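Local coordinates for protein ATP grasp ligase (Microcystis aeruginosa MRC, PDB 5IG9) that probably uses ATP to activate carboxylate groups for ligation, as expected of an ATP-grasp enzyme encoded by mdnC, a gene of microviridin biosynthesis, at residues A[226-231]-A[309-314]; A[215-220]-A[277-282]; A[10-15]-A[298-303]; A[135-140]-A[263-268]. All coordinates share one frame; numbering follows the deposited sequence.

Contact 1. Residues A[226-231]-A[309-314]; sequences FTAAIN and PYFPIS
Phe226 and Phe311 meet where strand 224-231 runs past the loop that leads into helix 313-323, and tracing the Phe226 side chain outward accounts for most of the contact. Its CB sits over the centre of the Phe311 ring, 4.2 Å from the ring centroid and close to the normal, a CH-pi contact. From there CG turns to lie beside the backbone N, anti to the carbonyl carbon (chi1 -56°). On the ring, CD2 approaches Phe311 CD1 at 3.7 Å. The edge of Phe226 faces Phe311 in an offset edge-to-face pair, with planes at 66°. Ile313 CG1 lies over one face of Phe226, 4.1 Å from CD1 and displaced toward the rim. Farther out, CE2 reaches CD of Pro312 at 4.0 Å. Phe311 has neighbours of its own: Pro309, which follows a cis peptide bond, puts CG over the Phe311 face opposite Phe226 CB, toward the rim, and Ala228 CB abuts the ring edge, 3.9 Å from CE2. Leu304 of helix 302-305 also touches Ala228 and Pro309. Between these two segments of the ATP-grasp fold the contact is therefore apolar, made of aromatic, CH-pi and aliphatic packing with no crossing hydrogen bond.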
loop_
_atom_site.group_PDB
_atom_site.type_symbol
_atom_site.label_atom_id
_atom_site.label_comp_id
_atom_site.label_asym_id
_atom_site.label_seq_id
_atom_site.Cartn_x
_atom_site.Cartn_y
_atom_site.Cartn_z
ATOM N N PHE A 226 25.473 5.215 8.285
ATOM C CA PHE A 226 25.643 6.262 9.287
ATOM C C PHE A 226 24.986 5.797 10.583
ATOM O O PHE A 226 23.754 5.729 10.674
ATOM C CB PHE A 226 25.032 7.580 8.817
ATOM C CG PHE A 226 25.559 8.060 7.499
ATOM C CD1 PHE A 226 24.963 7.667 6.313
ATOM C CD2 PHE A 226 26.642 8.923 7.443
ATOM C CE1 PHE A 226 25.441 8.114 5.099
ATOM C CE2 PHE A 226 27.124 9.375 6.232
ATOM C CZ PHE A 226 26.525 8.971 5.059
ATOM N N THR A 227 25.803 5.492 11.588
ATOM C CA THR A 227 25.326 4.963 12.859
ATOM C C THR A 227 25.504 6.006 13.950
ATOM O O THR A 227 26.608 6.525 14.146
ATOM C CB THR A 227 26.069 3.681 13.237
ATOM O OG1 THR A 227 25.909 2.711 12.198
ATOM C CG2 THR A 227 25.513 3.116 14.535
ATOM N N ALA A 228 24.420 6.293 14.666
ATOM C CA ALA A 228 24.426 7.238 15.772
ATOM C C ALA A 228 23.845 6.577 17.015
ATOM O O ALA A 228 22.879 5.813 16.930
ATOM C CB ALA A 228 23.633 8.499 15.420
ATOM N N ALA A 229 24.434 6.873 18.171
ATOM C CA ALA A 229 24.021 6.277 19.433
ATOM C C ALA A 229 23.761 7.363 20.465
ATOM O O ALA A 229 24.329 8.456 20.397
ATOM C CB ALA A 229 25.074 5.304 19.970
ATOM N N ILE A 230 22.895 7.051 21.424
ATOM C CA ILE A 230 22.595 7.948 22.531
ATOM C C ILE A 230 22.334 7.109 23.772
ATOM O O ILE A 230 21.693 6.053 23.704
ATOM C CB ILE A 230 21.398 8.871 22.216
ATOM C CG1 ILE A 230 21.187 9.892 23.333
ATOM C CG2 ILE A 230 20.124 8.068 21.998
ATOM C CD1 ILE A 230 20.113 10.909 23.023
ATOM N N ASN A 231 22.854 7.570 24.907
ATOM C CA ASN A 231 22.651 6.897 26.185
ATOM C C ASN A 231 21.306 7.330 26.750
ATOM O O ASN A 231 21.147 8.471 27.195
ATOM C CB ASN A 231 23.789 7.226 27.143
ATOM C CG ASN A 231 23.730 6.415 28.422
ATOM O OD1 ASN A 231 22.700 6.358 29.095
ATOM N ND2 ASN A 231 24.844 5.779 28.763
ATOM N N PRO A 309 25.327 13.975 15.461
ATOM C CA PRO A 309 26.716 14.323 15.143
ATOM C C PRO A 309 26.890 15.015 13.795
ATOM O O PRO A 309 27.886 14.769 13.114
ATOM C CB PRO A 309 27.410 12.961 15.118
ATOM C CG PRO A 309 26.341 12.014 14.691
ATOM C CD PRO A 309 25.058 12.537 15.274
ATOM N N TYR A 310 25.940 15.868 13.421
ATOM C CA TYR A 310 26.012 16.588 12.155
ATOM C C TYR A 310 26.457 15.683 11.009
ATOM O O TYR A 310 27.495 15.915 10.391
ATOM C CB TYR A 310 26.961 17.783 12.272
ATOM C CG TYR A 310 26.695 18.666 13.468
ATOM C CD1 TYR A 310 25.595 19.513 13.498
ATOM C CD2 TYR A 310 27.543 18.656 14.566
ATOM C CE1 TYR A 310 25.348 20.324 14.589
ATOM C CE2 TYR A 310 27.304 19.463 15.661
ATOM C CZ TYR A 310 26.205 20.294 15.667
ATOM O OH TYR A 310 25.962 21.100 16.755
ATOM N N PHE A 311 25.668 14.651 10.734
ATOM C CA PHE A 311 25.986 13.715 9.662
ATOM C C PHE A 311 25.685 14.324 8.297
ATOM O O PHE A 311 24.681 15.023 8.131
ATOM C CB PHE A 311 25.197 12.416 9.839
ATOM C CG PHE A 311 25.898 11.390 10.682
ATOM C CD1 PHE A 311 27.222 11.064 10.444
ATOM C CD2 PHE A 311 25.231 10.750 11.712
ATOM C CE1 PHE A 311 27.869 10.119 11.218
ATOM C CE2 PHE A 311 25.871 9.804 12.490
ATOM C CZ PHE A 311 27.191 9.489 12.244
ATOM N N PRO A 312 26.598 14.035 7.291
ATOM C CA PRO A 312 26.271 14.633 5.990
ATOM C C PRO A 312 25.505 13.643 5.123
ATOM O O PRO A 312 26.046 13.120 4.147
ATOM C CB PRO A 312 27.645 14.913 5.390
ATOM C CG PRO A 312 28.468 13.751 5.817
ATOM C CD PRO A 312 27.886 13.227 7.105
ATOM N N ILE A 313 24.253 13.390 5.486
ATOM C CA ILE A 313 23.413 12.450 4.754
ATOM C C ILE A 313 22.805 13.045 3.488
ATOM O O ILE A 313 22.707 12.366 2.467
ATOM C CB ILE A 313 22.284 11.897 5.645
ATOM C CG1 ILE A 313 22.869 11.169 6.856
ATOM C CG2 ILE A 313 21.382 10.968 4.846
ATOM C CD1 ILE A 313 22.055 11.333 8.121
ATOM N N SER A 314 22.396 14.308 3.550
ATOM C CA SER A 314 21.793 14.947 2.385
ATOM C C SER A 314 22.744 14.942 1.198
ATOM O O SER A 314 22.304 14.842 0.046
ATOM C CB SER A 314 21.375 16.375 2.728
ATOM O OG SER A 314 22.509 17.196 2.946
#

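Contact 2. Residues A[215-220]-A[277-282]; sequences ELRITI and YGAIDM
Arg217 and Asp281 form the polar centre of this pairing of two antiparallel strands. Arg217 NH1 donates to the syn side of Asp281 OD1 at 2.9 Å, a bent salt bridge (144° at the hydrogen) in which guanidinium and carboxylate planes are 37° apart. The arginine chain is bent at chi2 (68°), which places CD 3.5 Å from the same OD1. Ala279 CB lies over one face of the guanidinium, offset toward the rim and nearest NH2, while NH2 is turned to the backbone O of Glu300. On this side of the sheet too, Thr219 CG2 touches Tyr277 CE1 at 3.6 Å, and the tyrosine hydroxyl probably bonds to Gly299 O, though the modelled separation is too short to be exact.

The opposite side is apolar. Ile218 CD1 packs on Met282 SD at 3.6 Å, Ile220 CD1 meets Ile280 CD1 at 3.8 Å, and Leu216 and Met282 lie CB to CB. Setting this register are six backbone hydrogen bonds, given and returned within the hydrogen-bonded pairs Leu216-Met282, Ile218-Ile280 and Ile220-Gly278; the Arg217-Asp281 and Thr219-Ala279 pairs are non-hydrogen-bonded.

The two strands are inner members of the five-stranded antiparallel sheet of the ATP-grasp fold. Strand 224-231 flanks 214-221, and strand 290-296 flanks 277-284. Helix 260-273 packs on the apolar side, with Leu266 against Ile218 and Ile280, Met270 against Ile220 and Ile262 against Met282.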
loop_
_atom_site.group_PDB
_atom_site.type_symbol
_atom_site.label_atom_id
_atom_site.label_comp_id
_atom_site.label_asym_id
_atom_site.label_seq_id
_atom_site.Cartn_x
_atom_site.Cartn_y
_atom_site.Cartn_z
ATOM N N GLU A 215 20.502 3.566 22.467
ATOM C CA GLU A 215 19.604 3.577 21.322
ATOM C C GLU A 215 20.407 3.937 20.081
ATOM O O GLU A 215 21.145 4.930 20.084
ATOM C CB GLU A 215 18.459 4.575 21.522
ATOM C CG GLU A 215 17.443 4.163 22.573
ATOM C CD GLU A 215 16.226 5.067 22.594
ATOM O OE1 GLU A 215 16.342 6.222 23.057
ATOM O OE2 GLU A 215 15.153 4.621 22.136
ATOM N N LEU A 216 20.273 3.130 19.031
ATOM C CA LEU A 216 20.992 3.337 17.781
ATOM C C LEU A 216 20.037 3.853 16.713
ATOM O O LEU A 216 18.931 3.324 16.555
ATOM C CB LEU A 216 21.650 2.041 17.298
ATOM C CG LEU A 216 22.591 1.308 18.254
ATOM C CD1 LEU A 216 23.230 0.118 17.562
ATOM C CD2 LEU A 216 23.649 2.249 18.788
ATOM N N ARG A 217 20.468 4.880 15.983
ATOM C CA ARG A 217 19.768 5.379 14.803
ATOM C C ARG A 217 20.689 5.192 13.610
ATOM O O ARG A 217 21.703 5.881 13.490
ATOM C CB ARG A 217 19.370 6.843 14.968
ATOM C CG ARG A 217 18.593 7.408 13.789
ATOM C CD ARG A 217 17.205 6.788 13.675
ATOM N NE ARG A 217 16.398 7.441 12.645
ATOM C CZ ARG A 217 15.095 7.240 12.480
ATOM N NH1 ARG A 217 14.446 6.403 13.277
ATOM N NH2 ARG A 217 14.440 7.878 11.519
ATOM N N ILE A 218 20.331 4.268 12.728
ATOM C CA ILE A 218 21.184 3.845 11.625
ATOM C C ILE A 218 20.528 4.262 10.319
ATOM O O ILE A 218 19.433 3.794 9.990
ATOM C CB ILE A 218 21.431 2.331 11.666
ATOM C CG1 ILE A 218 21.965 1.941 13.043
ATOM C CG2 ILE A 218 22.384 1.914 10.560
ATOM C CD1 ILE A 218 21.959 0.465 13.299
ATOM N N THR A 219 21.198 5.135 9.576
ATOM C CA THR A 219 20.724 5.613 8.285
ATOM C C THR A 219 21.641 5.067 7.201
ATOM O O THR A 219 22.855 5.290 7.240
ATOM C CB THR A 219 20.690 7.141 8.243
ATOM O OG1 THR A 219 19.955 7.632 9.367
ATOM C CG2 THR A 219 20.021 7.613 6.973
ATOM N N ILE A 220 21.065 4.349 6.243
ATOM C CA ILE A 220 21.819 3.698 5.180
ATOM C C ILE A 220 21.440 4.343 3.857
ATOM O O ILE A 220 20.251 4.467 3.543
ATOM C CB ILE A 220 21.552 2.183 5.145
ATOM C CG1 ILE A 220 22.033 1.535 6.447
ATOM C CG2 ILE A 220 22.227 1.555 3.936
ATOM C CD1 ILE A 220 21.699 0.068 6.556
ATOM N N TYR A 277 17.703 3.337 0.597
ATOM C CA TYR A 277 17.646 4.222 1.752
ATOM C C TYR A 277 16.833 3.543 2.841
ATOM O O TYR A 277 15.882 2.812 2.557
ATOM C CB TYR A 277 17.030 5.591 1.424
ATOM C CG TYR A 277 16.811 6.456 2.649
ATOM C CD1 TYR A 277 17.830 7.260 3.146
ATOM C CD2 TYR A 277 15.592 6.456 3.320
ATOM C CE1 TYR A 277 17.638 8.044 4.270
ATOM C CE2 TYR A 277 15.392 7.236 4.444
ATOM C CZ TYR A 277 16.418 8.028 4.914
ATOM O OH TYR A 277 16.226 8.808 6.030
ATOM N N GLY A 278 17.216 3.789 4.092
ATOM C CA GLY A 278 16.489 3.232 5.216
ATOM C C GLY A 278 16.916 3.793 6.555
ATOM O O GLY A 278 18.112 3.964 6.809
ATOM N N ALA A 279 15.951 4.089 7.418
ATOM C CA ALA A 279 16.230 4.507 8.787
ATOM C C ALA A 279 15.926 3.332 9.707
ATOM O O ALA A 279 14.768 2.927 9.847
ATOM C CB ALA A 279 15.413 5.738 9.170
ATOM N N ILE A 280 16.971 2.782 10.321
ATOM C CA ILE A 280 16.884 1.569 11.123
ATOM C C ILE A 280 17.038 1.930 12.590
ATOM O O ILE A 280 17.907 2.729 12.957
ATOM C CB ILE A 280 17.946 0.537 10.701
ATOM C CG1 ILE A 280 17.807 0.220 9.214
ATOM C CG2 ILE A 280 17.838 -0.727 11.549
ATOM C CD1 ILE A 280 18.765 -0.835 8.730
ATOM N N ASP A 281 16.196 1.334 13.425
ATOM C CA ASP A 281 16.230 1.524 14.866
ATOM C C ASP A 281 16.741 0.250 15.521
ATOM O O ASP A 281 16.220 -0.840 15.260
ATOM C CB ASP A 281 14.842 1.878 15.405
ATOM C CG ASP A 281 14.416 3.281 15.030
ATOM O OD1 ASP A 281 15.309 4.116 14.799
ATOM O OD2 ASP A 281 13.197 3.551 14.978
ATOM N N MET A 282 17.770 0.385 16.355
ATOM C CA MET A 282 18.267 -0.727 17.152
ATOM C C MET A 282 18.500 -0.246 18.576
ATOM O O MET A 282 18.509 0.954 18.861
ATOM C CB MET A 282 19.554 -1.324 16.572
ATOM C CG MET A 282 19.437 -1.835 15.146
ATOM S SD MET A 282 20.926 -2.688 14.594
ATOM C CE MET A 282 20.802 -4.226 15.503
#

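Contact 3. Residues A[10-15]-A[298-303]; sequences RDNESI and VGEFFW
The N-terminal approach to helix 14-23 meets the segment after strand 290-296 through Asn12 and Glu300, whose side chains reach toward each other tip to tip. Asn12 ND2 donates to Glu300 OE2 at 2.9 Å, coming from above the carboxylate plane, with amide and carboxylate planes 59° apart; a second bond from ND2, to OE1, is weak. The other end of the amide belongs to the helix start: Asn12 OD1 accepts from Ser14 N at 3.1 Å, a capping bond that, with the ND2 bonds to Glu300, holds the amide in this rotation. One amide thus ties the helix N-terminus, part of the Rossmann-like pre-ATP-grasp domain, to a loop of the C-terminal region. Glu300 OE2 also forms salt bridges with Arg73 and Arg74. Arg73 bonds Asp11 as well, which probably offsets the closeness of the two acidic groups.

Phe302 covers the flank of this polar centre. Asn12 CG stands over one face of its ring, offset toward the rim, and ND2 lies 3.4 Å from CD1. Glu13 OE1 lies 3.3 Å from Phe302 CD2. Ser14 faces both aromatics, with OG 3.5 Å from CB of Phe302 and CB 3.7 Å from CZ of Phe301.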
loop_
_atom_site.group_PDB
_atom_site.type_symbol
_atom_site.label_atom_id
_atom_site.label_comp_id
_atom_site.label_asym_id
_atom_site.label_seq_id
_atom_site.Cartn_x
_atom_site.Cartn_y
_atom_site.Cartn_z
ATOM N N ARG A 10 4.697 21.367 3.506
ATOM C CA ARG A 10 5.132 21.576 4.880
ATOM C C ARG A 10 6.280 20.655 5.285
ATOM O O ARG A 10 6.505 20.451 6.485
ATOM C CB ARG A 10 3.954 21.407 5.844
ATOM C CG ARG A 10 2.835 22.427 5.665
ATOM C CD ARG A 10 1.755 22.263 6.730
ATOM N NE ARG A 10 1.837 23.274 7.783
ATOM C CZ ARG A 10 2.469 23.109 8.942
ATOM N NH1 ARG A 10 3.085 21.966 9.209
ATOM N NH2 ARG A 10 2.482 24.087 9.837
ATOM N N ASP A 11 7.009 20.099 4.319
ATOM C CA ASP A 11 8.163 19.279 4.649
ATOM C C ASP A 11 9.289 20.153 5.195
ATOM O O ASP A 11 9.302 21.376 5.030
ATOM C CB ASP A 11 8.644 18.497 3.428
ATOM C CG ASP A 11 9.295 17.178 3.801
ATOM O OD1 ASP A 11 9.599 16.978 4.996
ATOM O OD2 ASP A 11 9.504 16.340 2.899
ATOM N N ASN A 12 10.245 19.503 5.846
ATOM C CA ASN A 12 11.237 20.206 6.646
ATOM C C ASN A 12 12.449 20.566 5.783
ATOM O O ASN A 12 12.366 20.608 4.553
ATOM C CB ASN A 12 11.600 19.362 7.874
ATOM C CG ASN A 12 12.051 17.956 7.514
ATOM O OD1 ASN A 12 12.719 17.741 6.505
ATOM N ND2 ASN A 12 11.683 16.988 8.347
ATOM N N GLU A 13 13.586 20.827 6.424
ATOM C CA GLU A 13 14.783 21.326 5.764
ATOM C C GLU A 13 15.532 20.249 4.989
ATOM O O GLU A 13 16.579 20.547 4.402
ATOM C CB GLU A 13 15.723 21.965 6.792
ATOM C CG GLU A 13 15.059 22.973 7.731
ATOM C CD GLU A 13 14.283 22.315 8.868
ATOM O OE1 GLU A 13 14.714 21.247 9.352
ATOM O OE2 GLU A 13 13.234 22.863 9.270
ATOM N N SER A 14 15.034 19.012 4.975
ATOM C CA SER A 14 15.697 17.971 4.201
ATOM C C SER A 14 15.618 18.265 2.708
ATOM O O SER A 14 16.555 17.965 1.959
ATOM C CB SER A 14 15.070 16.610 4.507
ATOM O OG SER A 14 14.587 16.563 5.838
ATOM N N ILE A 15 14.511 18.856 2.261
ATOM C CA ILE A 15 14.285 19.143 0.845
ATOM C C ILE A 15 15.300 20.161 0.331
ATOM O O ILE A 15 16.009 19.860 -0.641
ATOM C CB ILE A 15 12.844 19.620 0.601
ATOM C CG1 ILE A 15 11.855 18.648 1.235
ATOM C CG2 ILE A 15 12.579 19.746 -0.889
ATOM C CD1 ILE A 15 12.001 17.241 0.718
ATOM N N VAL A 298 11.279 5.432 4.757
ATOM C CA VAL A 298 11.164 6.869 4.524
ATOM C C VAL A 298 11.356 7.624 5.834
ATOM O O VAL A 298 10.820 8.723 6.014
ATOM C CB VAL A 298 9.811 7.227 3.880
ATOM C CG1 VAL A 298 9.720 6.671 2.463
ATOM C CG2 VAL A 298 8.663 6.710 4.733
ATOM N N GLY A 299 12.121 7.042 6.755
ATOM C CA GLY A 299 12.383 7.702 8.015
ATOM C C GLY A 299 13.232 8.946 7.851
ATOM O O GLY A 299 13.969 9.117 6.877
ATOM N N GLU A 300 13.119 9.824 8.846
ATOM C CA GLU A 300 13.781 11.118 8.813
ATOM C C GLU A 300 15.284 10.967 9.018
ATOM O O GLU A 300 15.785 9.912 9.415
ATOM C CB GLU A 300 13.196 12.046 9.880
ATOM C CG GLU A 300 11.836 12.622 9.530
ATOM C CD GLU A 300 11.926 13.733 8.506
ATOM O OE1 GLU A 300 13.059 14.095 8.115
ATOM O OE2 GLU A 300 10.865 14.246 8.092
ATOM N N PHE A 301 16.009 12.044 8.732
ATOM C CA PHE A 301 17.456 12.008 8.882
ATOM C C PHE A 301 17.996 13.389 9.213
ATOM O O PHE A 301 19.140 13.516 9.655
ATOM C CB PHE A 301 18.108 11.469 7.597
ATOM C CG PHE A 301 17.981 12.394 6.410
ATOM C CD1 PHE A 301 18.942 13.361 6.163
ATOM C CD2 PHE A 301 16.923 12.272 5.521
ATOM C CE1 PHE A 301 18.842 14.205 5.071
ATOM C CE2 PHE A 301 16.818 13.113 4.420
ATOM C CZ PHE A 301 17.778 14.081 4.195
ATOM N N PHE A 302 17.179 14.425 8.997
ATOM C CA PHE A 302 17.672 15.792 9.113
ATOM C C PHE A 302 18.157 16.106 10.522
ATOM O O PHE A 302 19.083 16.908 10.689
ATOM C CB PHE A 302 16.580 16.774 8.678
ATOM C CG PHE A 302 15.600 17.113 9.759
ATOM C CD1 PHE A 302 14.572 16.248 10.081
ATOM C CD2 PHE A 302 15.708 18.306 10.452
ATOM C CE1 PHE A 302 13.674 16.562 11.082
ATOM C CE2 PHE A 302 14.818 18.625 11.449
ATOM C CZ PHE A 302 13.798 17.756 11.766
ATOM N N TRP A 303 17.562 15.490 11.548
ATOM C CA TRP A 303 17.978 15.808 12.908
ATOM C C TRP A 303 19.294 15.150 13.288
ATOM O O TRP A 303 19.811 15.430 14.375
ATOM C CB TRP A 303 16.885 15.423 13.908
ATOM C CG TRP A 303 16.367 14.029 13.762
ATOM C CD1 TRP A 303 15.338 13.618 12.968
ATOM C CD2 TRP A 303 16.839 12.859 14.445
ATOM N NE1 TRP A 303 15.145 12.266 13.104
ATOM C CE2 TRP A 303 16.051 11.777 14.008
ATOM C CE3 TRP A 303 17.851 12.623 15.382
ATOM C CZ2 TRP A 303 16.245 10.477 14.470
ATOM C CZ3 TRP A 303 18.041 11.331 15.842
ATOM C CH2 TRP A 303 17.243 10.275 15.385
#

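Contact 4. Residues A[135-140]-A[263-268]; sequences LGLLIP and EKQLLE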
loop_
_atom_site.group_PDB
_atom_site.type_symbol
_atom_site.label_atom_id
_atom_site.label_comp_id
_atom_site.label_asym_id
_atom_site.label_seq_id
_atom_site.Cartn_x
_atom_site.Cartn_y
_atom_site.Cartn_z
ATOM N N LEU A 135 17.950 -13.465 9.246
ATOM C CA LEU A 135 19.300 -13.019 8.942
ATOM C C LEU A 135 20.219 -13.050 10.153
ATOM O O LEU A 135 21.371 -12.617 10.048
ATOM C CB LEU A 135 19.267 -11.606 8.364
ATOM C CG LEU A 135 18.630 -11.462 6.986
ATOM C CD1 LEU A 135 18.499 -9.999 6.653
ATOM C CD2 LEU A 135 19.454 -12.186 5.933
ATOM N N GLY A 136 19.738 -13.533 11.294
ATOM C CA GLY A 136 20.561 -13.672 12.476
ATOM C C GLY A 136 20.521 -12.511 13.441
ATOM O O GLY A 136 21.329 -12.480 14.376
ATOM N N LEU A 137 19.614 -11.557 13.250
ATOM C CA LEU A 137 19.500 -10.410 14.137
ATOM C C LEU A 137 18.479 -10.696 15.229
ATOM O O LEU A 137 17.420 -11.274 14.972
ATOM C CB LEU A 137 19.098 -9.158 13.354
ATOM C CG LEU A 137 20.110 -8.567 12.367
ATOM C CD1 LEU A 137 19.415 -7.644 11.376
ATOM C CD2 LEU A 137 21.211 -7.826 13.103
ATOM N N LEU A 138 18.812 -10.303 16.454
ATOM C CA LEU A 138 17.884 -10.474 17.562
ATOM C C LEU A 138 16.733 -9.487 17.434
ATOM O O LEU A 138 16.937 -8.305 17.141
ATOM C CB LEU A 138 18.597 -10.275 18.898
ATOM C CG LEU A 138 19.750 -11.229 19.203
ATOM C CD1 LEU A 138 20.476 -10.783 20.454
ATOM C CD2 LEU A 138 19.244 -12.653 19.342
ATOM N N ILE A 139 15.517 -9.978 17.642
ATOM C CA ILE A 139 14.328 -9.129 17.605
ATOM C C ILE A 139 13.537 -9.336 18.892
ATOM O O ILE A 139 13.544 -10.442 19.455
ATOM C CB ILE A 139 13.464 -9.424 16.369
ATOM C CG1 ILE A 139 13.022 -10.888 16.354
ATOM C CG2 ILE A 139 14.217 -9.079 15.089
ATOM C CD1 ILE A 139 12.045 -11.206 15.250
ATOM N N PRO A 140 12.844 -8.316 19.393
ATOM C CA PRO A 140 12.060 -8.495 20.617
ATOM C C PRO A 140 10.813 -9.320 20.361
ATOM O O PRO A 140 10.245 -9.310 19.266
ATOM C CB PRO A 140 11.707 -7.061 21.021
ATOM C CG PRO A 140 11.654 -6.330 19.724
ATOM C CD PRO A 140 12.705 -6.954 18.844
ATOM N N GLU A 263 26.651 -4.712 10.601
ATOM C CA GLU A 263 26.602 -3.911 9.381
ATOM C C GLU A 263 26.292 -4.772 8.163
ATOM O O GLU A 263 25.495 -4.380 7.303
ATOM C CB GLU A 263 27.921 -3.165 9.180
ATOM C CG GLU A 263 28.095 -1.954 10.072
ATOM C CD GLU A 263 29.345 -1.170 9.732
ATOM O OE1 GLU A 263 30.100 -1.624 8.848
ATOM O OE2 GLU A 263 29.572 -0.103 10.342
ATOM N N LYS A 264 26.914 -5.949 8.070
ATOM C CA LYS A 264 26.660 -6.811 6.921
ATOM C C LYS A 264 25.259 -7.409 6.970
ATOM O O LYS A 264 24.666 -7.679 5.921
ATOM C CB LYS A 264 27.719 -7.913 6.841
ATOM C CG LYS A 264 27.313 -9.247 7.449
ATOM C CD LYS A 264 27.170 -10.320 6.377
ATOM C CE LYS A 264 26.755 -11.660 6.969
ATOM N NZ LYS A 264 26.697 -12.715 5.920
ATOM N N GLN A 265 24.707 -7.608 8.170
ATOM C CA GLN A 265 23.350 -8.134 8.271
ATOM C C GLN A 265 22.322 -7.076 7.893
ATOM O O GLN A 265 21.314 -7.386 7.249
ATOM C CB GLN A 265 23.089 -8.660 9.685
ATOM C CG GLN A 265 23.808 -9.963 10.013
ATOM C CD GLN A 265 23.655 -10.364 11.467
ATOM O OE1 GLN A 265 23.971 -9.592 12.372
ATOM N NE2 GLN A 265 23.162 -11.574 11.700
ATOM N N LEU A 266 22.557 -5.822 8.282
ATOM C CA LEU A 266 21.648 -4.753 7.886
ATOM C C LEU A 266 21.703 -4.509 6.385
ATOM O O LEU A 266 20.688 -4.158 5.775
ATOM C CB LEU A 266 21.975 -3.470 8.648
ATOM C CG LEU A 266 21.743 -3.510 10.157
ATOM C CD1 LEU A 266 22.129 -2.177 10.763
ATOM C CD2 LEU A 266 20.300 -3.858 10.478
ATOM N N LEU A 267 22.872 -4.695 5.771
ATOM C CA LEU A 267 22.958 -4.576 4.321
ATOM C C LEU A 267 22.190 -5.695 3.631
ATOM O O LEU A 267 21.548 -5.466 2.600
ATOM C CB LEU A 267 24.418 -4.569 3.875
ATOM C CG LEU A 267 25.176 -3.264 4.103
ATOM C CD1 LEU A 267 26.587 -3.397 3.565
ATOM C CD2 LEU A 267 24.456 -2.090 3.452
ATOM N N GLU A 268 22.237 -6.911 4.180
ATOM C CA GLU A 268 21.421 -7.981 3.617
ATOM C C GLU A 268 19.940 -7.708 3.822
ATOM O O GLU A 268 19.112 -8.139 3.012
ATOM C CB GLU A 268 21.792 -9.328 4.233
ATOM C CG GLU A 268 23.219 -9.756 3.977
ATOM C CD GLU A 268 23.338 -11.242 3.699
ATOM O OE1 GLU A 268 22.456 -11.792 3.002
ATOM O OE2 GLU A 268 24.310 -11.862 4.180
#
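Gln265 and Leu137 slide past each other in opposite directions where helix 260-273 meets the loop after helix 125-134. The glutamine chain is extended beyond CG (chi2 173°) and carries its amide to the loop. On one side of that amide, NE2 donates to the backbone O of Leu135 at 2.7 Å. The bond is bent, 136° at the hydrogen, and its acceptor is tilted from the amide plane. On the other, OE1 rests 3.4 Å from the CD2 methyl of Leu137.

The remaining leucine branch points elsewhere: Leu137 CD1 meets CD2 of Leu266 at 4.0 Å, the two side chains crossing at about a right angle. Leu135 crosses Glu268 at an oblique angle, about a turn farther along the helix, its CD2 4.1 Å from Glu268 CB. Beyond CB the Glu268 chain bends at chi2 and its OE2 pairs with Lys264 NZ at 3.1 Å, a salt bridge within one helical turn.

Gly136, with positive phi (94°), ends helix 125-134 in a Schellman motif and brings its backbone beside NE2, with C at 3.3 Å. Farther along the loop, Ile139 packs on Gly48 of the second subunit. The chemistry is therefore mixed: one side-chain amide anchors the carbonyl at a helix end, while methyls of Leu137 pack on the glutamine and Leu266, and those of Leu135 on the helix at Glu268.

Contacts 1 and 2 share one sheet, and contact 4 involves the helix that packs on it. Contacts 1 and 2, with centres 9 Å apart, use neighbouring strands, and Ala228 O is 2.8 Å from Arg217 N in a probable hydrogen bond. Contact 4 lies 12 Å from contact 2 between centres: Leu266 CD1 packs on Ile218 CD1 at 3.7 Å, on the sheet's apolar side. Contact 3 approaches the side bearing Arg217, where Arg217 NE lies 3.5 Å from Trp303 CZ2. It also touches contact 1, through Phe301 CD1 and Ile313 CG2 at 3.7 Å. Contacts 3 and 4 stand farthest apart, about 26 Å between centres. ATP-grasp enzymes generally hold nucleotide between two antiparallel sheets, and contact 2 lies in one sheet of that kind.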